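Local coordinates for protein possible HxlR family transcriptional factor (Thermoplasma volcanium, PDB 3DF8) that probably binds DNA and regulates transcription as a member of the HxlR family, whose fold is a winged helix-turn-helix, at residues K27-I32 / K65-S70; I33-N38 / N46-S51. All coordinates share one frame; numbering follows the deposited sequence. Where two conformers were deposited one is given.

Interaction 1: K27-I32 / K65-S70. With ACT (acetate ion), chain C.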
ATOM      1  N   LYS A  27      -5.721  -0.644  -7.628  1.00 29.46           N
ATOM      2  CA  LYS A  27      -4.776  -0.151  -8.613  1.00 28.20           C
ATOM      3  C   LYS A  27      -4.862   1.377  -8.699  1.00 28.47           C
ATOM      4  O   LYS A  27      -5.964   1.926  -8.808  1.00 27.82           O
ATOM      5  CB  LYS A  27      -5.029  -0.788  -9.989  1.00 28.29           C
ATOM      6  CG  LYS A  27      -3.867  -0.565 -10.916  1.00 27.35           C
ATOM      7  CD  LYS A  27      -4.001  -1.350 -12.235  1.00 28.02           C
ATOM      8  CE  LYS A  27      -2.779  -1.079 -13.100  1.00 32.06           C
ATOM      9  NZ  LYS A  27      -1.529  -1.093 -12.249  1.00 36.20           N
ATOM     10  N   TYR A  28      -3.697   2.042  -8.640  1.00 28.32           N
ATOM     11  CA  TYR A  28      -3.565   3.504  -8.783  1.00 28.81           C
ATOM     12  C   TYR A  28      -3.814   4.358  -7.545  1.00 28.80           C
ATOM     13  O   TYR A  28      -3.466   5.526  -7.539  1.00 29.16           O
ATOM     14  CB  TYR A  28      -4.400   4.042  -9.954  1.00 29.50           C
ATOM     15  CG  TYR A  28      -4.038   3.438 -11.302  1.00 28.58           C
ATOM     16  CD1 TYR A  28      -4.946   2.621 -11.976  1.00 28.14           C
ATOM     17  CD2 TYR A  28      -2.804   3.716 -11.916  1.00 29.00           C
ATOM     18  CE1 TYR A  28      -4.625   2.083 -13.204  1.00 26.00           C
ATOM     19  CE2 TYR A  28      -2.490   3.177 -13.145  1.00 29.83           C
ATOM     20  CZ  TYR A  28      -3.404   2.367 -13.782  1.00 28.24           C
ATOM     21  OH  TYR A  28      -3.115   1.835 -15.017  1.00 32.25           O
ATOM     22  N   THR A  29      -4.436   3.804  -6.511  1.00 29.70           N
ATOM     23  CA  THR A  29      -4.886   4.683  -5.398  1.00 28.91           C
ATOM     24  C   THR A  29      -3.709   5.354  -4.732  1.00 28.79           C
ATOM     25  O   THR A  29      -3.743   6.563  -4.477  1.00 29.77           O
ATOM     26  CB  THR A  29      -5.762   3.935  -4.376  1.00 28.38           C
ATOM     27  OG1 THR A  29      -6.892   3.354  -5.051  1.00 29.94           O
ATOM     28  CG2 THR A  29      -6.278   4.914  -3.260  1.00 29.10           C
HETATM   29  N   MSE A  30      -2.654   4.581  -4.476  1.00 28.10           N
HETATM   30  CA  MSE A  30      -1.468   5.151  -3.810  1.00 29.83           C
HETATM   31  C   MSE A  30      -0.806   6.172  -4.727  1.00 30.09           C
HETATM   32  O   MSE A  30      -0.326   7.232  -4.277  1.00 30.64           O
HETATM   33  CB  MSE A  30      -0.492   4.060  -3.366  1.00 28.47           C
HETATM   34  CG  MSE A  30      -1.038   3.236  -2.218  1.00 31.09           C
HETATM   35 SE   MSE A  30       0.219   1.850  -1.630  0.70 33.89          SE
HETATM   36  CE  MSE A  30      -0.553   0.386  -2.700  1.00 34.51           C
ATOM     37  N   LEU A  31      -0.805   5.884  -6.020  1.00 29.49           N
ATOM     38  CA  LEU A  31      -0.234   6.841  -6.987  1.00 29.99           C
ATOM     39  C   LEU A  31      -1.074   8.124  -7.055  1.00 30.67           C
ATOM     40  O   LEU A  31      -0.492   9.210  -7.202  1.00 29.61           O
ATOM     41  CB  LEU A  31      -0.118   6.218  -8.349  1.00 28.61           C
ATOM     42  CG  LEU A  31       0.962   5.129  -8.481  1.00 27.57           C
ATOM     43  CD1 LEU A  31       0.826   4.475  -9.877  1.00 29.53           C
ATOM     44  CD2 LEU A  31       2.353   5.673  -8.153  1.00 32.58           C
ATOM     45  N   ILE A  32      -2.406   8.010  -6.995  1.00 29.61           N
ATOM     46  CA  ILE A  32      -3.275   9.222  -7.000  1.00 29.63           C
ATOM     47  C   ILE A  32      -2.953  10.085  -5.755  1.00 29.77           C
ATOM     48  O   ILE A  32      -2.740  11.310  -5.861  1.00 31.22           O
ATOM     49  CB  ILE A  32      -4.751   8.850  -7.057  1.00 30.11           C
ATOM     50  CG1 ILE A  32      -5.073   8.237  -8.447  1.00 28.44           C
ATOM     51  CG2 ILE A  32      -5.607  10.095  -6.774  1.00 28.91           C
ATOM     52  CD1 ILE A  32      -6.417   7.409  -8.551  1.00 31.16           C
ATOM     53  N   LYS A  65     -13.684   9.512  -6.446  1.00 30.75           N
ATOM     54  CA  LYS A  65     -14.942   9.507  -5.687  1.00 30.94           C
ATOM     55  C   LYS A  65     -14.740   8.747  -4.365  1.00 30.64           C
ATOM     56  O   LYS A  65     -15.226   9.189  -3.312  1.00 30.81           O
ATOM     57  CB  LYS A  65     -16.041   8.849  -6.489  1.00 31.13           C
ATOM     58  CG  LYS A  65     -17.315   8.687  -5.706  1.00 33.76           C
ATOM     59  CD  LYS A  65     -18.335   7.900  -6.481  1.00 38.55           C
ATOM     60  CE  LYS A  65     -19.444   7.458  -5.533  1.00 40.18           C
ATOM     61  NZ  LYS A  65     -20.007   8.656  -4.849  1.00 43.76           N
ATOM     62  N   ASP A  66     -14.025   7.621  -4.420  1.00 29.42           N
ATOM     63  CA  ASP A  66     -13.904   6.783  -3.227  1.00 29.50           C
ATOM     64  C   ASP A  66     -13.030   7.561  -2.255  1.00 28.62           C
ATOM     65  O   ASP A  66     -13.236   7.489  -1.037  1.00 28.98           O
ATOM     66  CB  ASP A  66     -13.241   5.434  -3.528  1.00 30.07           C
ATOM     67  CG  ASP A  66     -14.130   4.483  -4.293  1.00 34.15           C
ATOM     68  OD1 ASP A  66     -15.374   4.642  -4.262  1.00 36.32           O
ATOM     69  OD2 ASP A  66     -13.529   3.553  -4.894  1.00 37.95           O
ATOM     70  N   LEU A  67     -12.036   8.260  -2.806  1.00 28.40           N
ATOM     71  CA  LEU A  67     -11.142   9.054  -1.954  1.00 26.03           C
ATOM     72  C   LEU A  67     -11.838  10.238  -1.279  1.00 27.98           C
ATOM     73  O   LEU A  67     -11.536  10.574  -0.124  1.00 28.27           O
ATOM     74  CB  LEU A  67      -9.881   9.520  -2.711  1.00 27.42           C
ATOM     75  CG  LEU A  67      -8.840   8.438  -2.988  1.00 26.45           C
ATOM     76  CD1 LEU A  67      -7.881   8.915  -4.149  1.00 26.39           C
ATOM     77  CD2 LEU A  67      -8.055   7.953  -1.790  1.00 28.59           C
ATOM     78  N   ILE A  68     -12.736  10.884  -2.014  1.00 27.87           N
ATOM     79  CA  ILE A  68     -13.577  11.964  -1.455  1.00 28.22           C
ATOM     80  C   ILE A  68     -14.489  11.373  -0.358  1.00 28.92           C
ATOM     81  O   ILE A  68     -14.589  11.909   0.748  1.00 28.86           O
ATOM     82  CB  ILE A  68     -14.403  12.621  -2.565  1.00 27.86           C
ATOM     83  CG1 ILE A  68     -13.490  13.407  -3.514  1.00 28.61           C
ATOM     84  CG2 ILE A  68     -15.507  13.533  -1.946  1.00 27.84           C
ATOM     85  CD1 ILE A  68     -14.222  13.914  -4.791  1.00 28.47           C
ATOM     86  N   ASP A  69     -15.145  10.266  -0.664  1.00 28.29           N
ATOM     87  CA  ASP A  69     -16.038   9.615   0.307  1.00 30.66           C
ATOM     88  C   ASP A  69     -15.313   9.215   1.605  1.00 30.59           C
ATOM     89  O   ASP A  69     -15.902   9.281   2.695  1.00 30.51           O
ATOM     90  CB  ASP A  69     -16.751   8.436  -0.348  1.00 31.59           C
ATOM     91  CG  ASP A  69     -17.777   8.870  -1.407  1.00 36.35           C
ATOM     92  OD1 ASP A  69     -18.051  10.091  -1.558  1.00 40.91           O
ATOM     93  OD2 ASP A  69     -18.321   7.982  -2.088  1.00 39.91           O
ATOM     94  N   SER A  70     -14.042   8.830   1.480  1.00 29.87           N
ATOM     95  CA  SER A  70     -13.218   8.395   2.606  0.50 30.17           C
ATOM     96  C   SER A  70     -12.542   9.551   3.344  1.00 30.20           C
ATOM     97  O   SER A  70     -11.851   9.328   4.340  1.00 30.92           O
ATOM     98  CB  SER A  70     -12.203   7.347   2.139  0.50 30.09           C
ATOM     99  OG  SER A  70     -12.893   6.192   1.676  0.50 30.21           O
TER
HETATM  100  C   ACT C 110      -0.505  -0.054  -9.673  1.00 56.93           C
HETATM  101  O   ACT C 110      -0.368   0.777 -10.605  1.00 56.76           O
HETATM  102  OXT ACT C 110      -0.263  -1.252  -9.970  1.00 56.96           O
HETATM  103  CH3 ACT C 110      -0.952   0.349  -8.298  1.00 55.77           C

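Interaction 2: I33-N38 / N46-S51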
ATOM      1  N   ILE A  33      -2.951   9.465  -4.579  1.00 29.65           N
ATOM      2  CA  ILE A  33      -2.562  10.184  -3.348  1.00 29.78           C
ATOM      3  C   ILE A  33      -1.200  10.843  -3.483  1.00 30.83           C
ATOM      4  O   ILE A  33      -1.024  11.983  -3.094  1.00 31.62           O
ATOM      5  CB  ILE A  33      -2.624   9.262  -2.098  1.00 29.54           C
ATOM      6  CG1 ILE A  33      -4.091   8.815  -1.888  1.00 30.49           C
ATOM      7  CG2 ILE A  33      -1.945   9.903  -0.847  1.00 28.42           C
ATOM      8  CD1 ILE A  33      -4.285   7.674  -0.851  1.00 31.56           C
ATOM      9  N   SER A  34      -0.238  10.108  -4.039  1.00 30.02           N
ATOM     10  CA  SER A  34       1.118  10.653  -4.205  1.00 29.45           C
ATOM     11  C   SER A  34       1.153  11.867  -5.150  1.00 28.34           C
ATOM     12  O   SER A  34       1.771  12.924  -4.838  1.00 29.92           O
ATOM     13  CB  SER A  34       2.012   9.543  -4.732  1.00 29.54           C
ATOM     14  OG  SER A  34       1.998   8.426  -3.839  1.00 33.14           O
ATOM     15  N   VAL A  35       0.508  11.759  -6.300  1.00 29.48           N
ATOM     16  CA  VAL A  35       0.614  12.869  -7.262  0.50 29.47           C
ATOM     17  C   VAL A  35      -0.161  14.092  -6.761  1.00 29.83           C
ATOM     18  O   VAL A  35       0.209  15.210  -7.065  1.00 29.45           O
ATOM     19  CB  VAL A  35       0.260  12.486  -8.736  0.50 29.52           C
ATOM     20  CG1 VAL A  35       1.241  11.443  -9.275  0.50 29.61           C
ATOM     21  CG2 VAL A  35      -1.212  12.026  -8.885  0.50 29.25           C
ATOM     22  N   LEU A  36      -1.233  13.874  -5.984  1.00 29.61           N
ATOM     23  CA  LEU A  36      -2.020  15.018  -5.478  1.00 31.83           C
ATOM     24  C   LEU A  36      -1.202  15.917  -4.553  1.00 32.62           C
ATOM     25  O   LEU A  36      -1.522  17.110  -4.318  1.00 33.33           O
ATOM     26  CB  LEU A  36      -3.328  14.538  -4.826  1.00 31.76           C
ATOM     27  CG  LEU A  36      -4.492  14.276  -5.772  1.00 34.33           C
ATOM     28  CD1 LEU A  36      -5.647  13.597  -5.075  1.00 33.48           C
ATOM     29  CD2 LEU A  36      -4.958  15.573  -6.481  1.00 33.15           C
ATOM     30  N   GLY A  37      -0.123  15.351  -4.029  1.00 32.67           N
ATOM     31  CA  GLY A  37       0.823  16.110  -3.197  1.00 34.43           C
ATOM     32  C   GLY A  37       2.076  16.602  -3.908  1.00 34.47           C
ATOM     33  O   GLY A  37       2.988  17.085  -3.250  1.00 34.99           O
ATOM     34  N   ASN A  38       2.148  16.454  -5.234  1.00 35.53           N
ATOM     35  CA  ASN A  38       3.228  17.029  -6.063  1.00 35.74           C
ATOM     36  C   ASN A  38       2.977  18.515  -6.353  1.00 37.71           C
ATOM     37  O   ASN A  38       1.920  19.038  -6.015  1.00 38.33           O
ATOM     38  CB  ASN A  38       3.264  16.382  -7.438  1.00 35.54           C
ATOM     39  CG  ASN A  38       3.820  14.972  -7.447  1.00 32.45           C
ATOM     40  OD1 ASN A  38       4.406  14.479  -6.481  1.00 31.30           O
ATOM     41  ND2 ASN A  38       3.679  14.336  -8.587  1.00 29.32           N
ATOM     42  N   ASN A  46      -7.237  16.534 -15.693  1.00 30.11           N
ATOM     43  CA  ASN A  46      -6.240  16.215 -16.731  0.50 30.41           C
ATOM     44  C   ASN A  46      -4.822  16.201 -16.199  1.00 30.53           C
ATOM     45  O   ASN A  46      -4.025  15.356 -16.598  1.00 31.41           O
ATOM     46  CB  ASN A  46      -6.299  17.163 -17.933  0.50 30.92           C
ATOM     47  CG  ASN A  46      -5.342  16.748 -19.028  0.50 31.12           C
ATOM     48  OD1 ASN A  46      -5.547  15.729 -19.681  0.50 32.62           O
ATOM     49  ND2 ASN A  46      -4.291  17.539 -19.248  0.50 32.99           N
ATOM     50  N   ASP A  47      -4.509  17.137 -15.296  1.00 30.93           N
ATOM     51  CA  ASP A  47      -3.164  17.236 -14.666  1.00 32.46           C
ATOM     52  C   ASP A  47      -2.828  15.908 -13.957  1.00 31.87           C
ATOM     53  O   ASP A  47      -1.715  15.368 -14.064  1.00 30.64           O
ATOM     54  CB  ASP A  47      -3.113  18.311 -13.558  1.00 33.84           C
ATOM     55  CG  ASP A  47      -3.140  19.749 -14.072  1.00 36.73           C
ATOM     56  OD1 ASP A  47      -2.647  20.011 -15.217  1.00 37.68           O
ATOM     57  OD2 ASP A  47      -3.627  20.628 -13.277  1.00 37.94           O
ATOM     58  N   ILE A  48      -3.803  15.436 -13.189  1.00 30.43           N
ATOM     59  CA  ILE A  48      -3.676  14.204 -12.404  1.00 30.48           C
ATOM     60  C   ILE A  48      -3.518  13.008 -13.334  1.00 30.36           C
ATOM     61  O   ILE A  48      -2.577  12.225 -13.199  1.00 29.97           O
ATOM     62  CB  ILE A  48      -4.881  13.985 -11.476  1.00 30.17           C
ATOM     63  CG1 ILE A  48      -4.982  15.122 -10.462  1.00 30.92           C
ATOM     64  CG2 ILE A  48      -4.742  12.688 -10.711  1.00 28.80           C
ATOM     65  CD1 ILE A  48      -6.434  15.248  -9.841  1.00 31.00           C
ATOM     66  N   ARG A  49      -4.433  12.879 -14.296  1.00 29.39           N
ATOM     67  CA  ARG A  49      -4.414  11.760 -15.240  1.00 30.94           C
ATOM     68  C   ARG A  49      -3.094  11.694 -16.026  1.00 30.35           C
ATOM     69  O   ARG A  49      -2.502  10.617 -16.169  1.00 30.44           O
ATOM     70  CB  ARG A  49      -5.633  11.864 -16.180  1.00 30.61           C
ATOM     71  CG  ARG A  49      -5.735  10.773 -17.265  1.00 31.60           C
ATOM     72  CD  ARG A  49      -6.943  11.006 -18.218  1.00 34.32           C
ATOM     73  NE  ARG A  49      -6.822  12.286 -18.917  1.00 39.66           N
ATOM     74  CZ  ARG A  49      -7.833  13.087 -19.264  1.00 43.59           C
ATOM     75  NH1 ARG A  49      -7.570  14.223 -19.889  1.00 45.11           N
ATOM     76  NH2 ARG A  49      -9.103  12.776 -18.990  1.00 45.51           N
ATOM     77  N   SER A  50      -2.604  12.857 -16.479  1.00 30.07           N
ATOM     78  CA  SER A  50      -1.358  12.948 -17.239  1.00 31.54           C
ATOM     79  C   SER A  50      -0.141  12.542 -16.437  1.00 31.04           C
ATOM     80  O   SER A  50       0.875  12.130 -17.004  1.00 30.98           O
ATOM     81  CB  SER A  50      -1.155  14.378 -17.710  1.00 31.85           C
ATOM     82  OG  SER A  50      -2.104  14.697 -18.703  1.00 35.55           O
ATOM     83  N   SER A  51      -0.249  12.672 -15.115  1.00 30.50           N
ATOM     84  CA  SER A  51       0.843  12.381 -14.195  0.50 30.66           C
ATOM     85  C   SER A  51       0.932  10.897 -13.827  1.00 30.93           C
ATOM     86  O   SER A  51       1.890  10.474 -13.192  1.00 31.22           O
ATOM     87  CB  SER A  51       0.676  13.201 -12.918  0.50 30.43           C
ATOM     88  OG  SER A  51       0.724  14.583 -13.197  0.50 30.15           O
TER
HETATM   89  O   HOH W   1       2.329  15.727 -10.674  1.00 36.01           O

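Interaction 1: K27-I32 / K65-S70
Leu67 pushes its forked end between Thr29 and Ile32, one methyl to each. CD1 lies 3.7 Å from Ile32 CG2, the two side chains crossing at a slant; CD2 comes 3.8 Å from Thr29 CG2, Thr29 and Leu67 running antiparallel alongside each other. Both partners offer their gamma-2 methyl, and in Thr29 this follows from the torsion: with chi1 at -57°, CG2 swings anti to the backbone N and faces Leu67, while OG1 turns back to the carbonyls of Leu23 and Lys26. The buried hydroxyl is thus satisfied, chiefly by Leu23 O with Lys26 O beside it, and what meets Leu67 is purely apolar.

Tyr28 sits at the N-cap of the helix. Lys27 CG lies 3.5 Å above one face of its ring, offset toward the rim, and the lysine chain, extended until it bends at chi4, brings NZ 2.7 Å from O of an acetate, probably a crystallisation additive.

Around this buried joint, Ile32 also packs on Leu60 and Arg63 of helix 57-69, Thr29 and Met30 lean on Leu24 of helix 21-25, Leu67 touches Val73 of strand 73-77, and Met30 and Leu31 meet Leu21 of the second subunit.

Interaction 2: I33-N38 / N46-S51
Asn38 and Ser51 meet through a water. The flat carboxamide of Asn38 gives ND2 to it at 2.8 Å, and the water in turn donates to Ser51 OG, 3.2 Å away, in the conformer described here. Both ends of that amide are also held by the second subunit: OD1 takes the backbone N of its Arg6 and ND2 reaches the carbonyl of its Met4, which should fix the rotation of the group. In that same conformer Ser51 OG is also bonded to Asp47 O, at 2.7 Å, with the hydroxyl tilted 24° from the carbonyl plane.

Beside this polar bridge lies a small apolar patch. Val35, in one of its two conformers, spreads its two methyls, CG2 to Ile48 CG2 at 4.0 Å and CG1 to Ser51 CB at 4.1 Å. Leu36 lays CD2 across the end of Ile48, 3.7 Å from CD1. Ile48 is therefore used on two branches: chi1 of -62° sets CG2 anti to its backbone N, facing Val35, and CG1 on the side of Leu36; the extended chi2 of 159° takes CD1 on to it. This seats helix 45-50, which would be the first helix of the helix-turn-helix, on the preceding helix 29-36; helix 57-69, which follows, would be the recognition helix of a winged helix-turn-helix, with strands 73-77 and 81-85 as the wing. Ile48 packs on Leu60 of helix 57-69 and on Tyr83 of strand 81-85, which Leu36 touches too. Val35 rests on Ile52 and on Leu5 of the second subunit, and its carbonyl accepts from Gln43 NE2.

Overall arrangement
From the N terminus the chain makes the hairpin 3-7/10-14 and helix 21-25, then enters helix 29-36, which serves both contacts in turn. Its first half belongs to interaction 1, its second half to interaction 2. The chain soon turns back into helix 45-50, where interaction 2 closes a short loop of seven residues, 39-45. It then runs through helix 57-69, at whose end interaction 1 closes the larger loop, so the smaller is nested within it. The contacts meet where Ile33 CD1 lies 3.9 Å from Leu67 CD2. Together they tie both helices of the probable helix-turn-helix to helix 29-36, which also faces the second subunit.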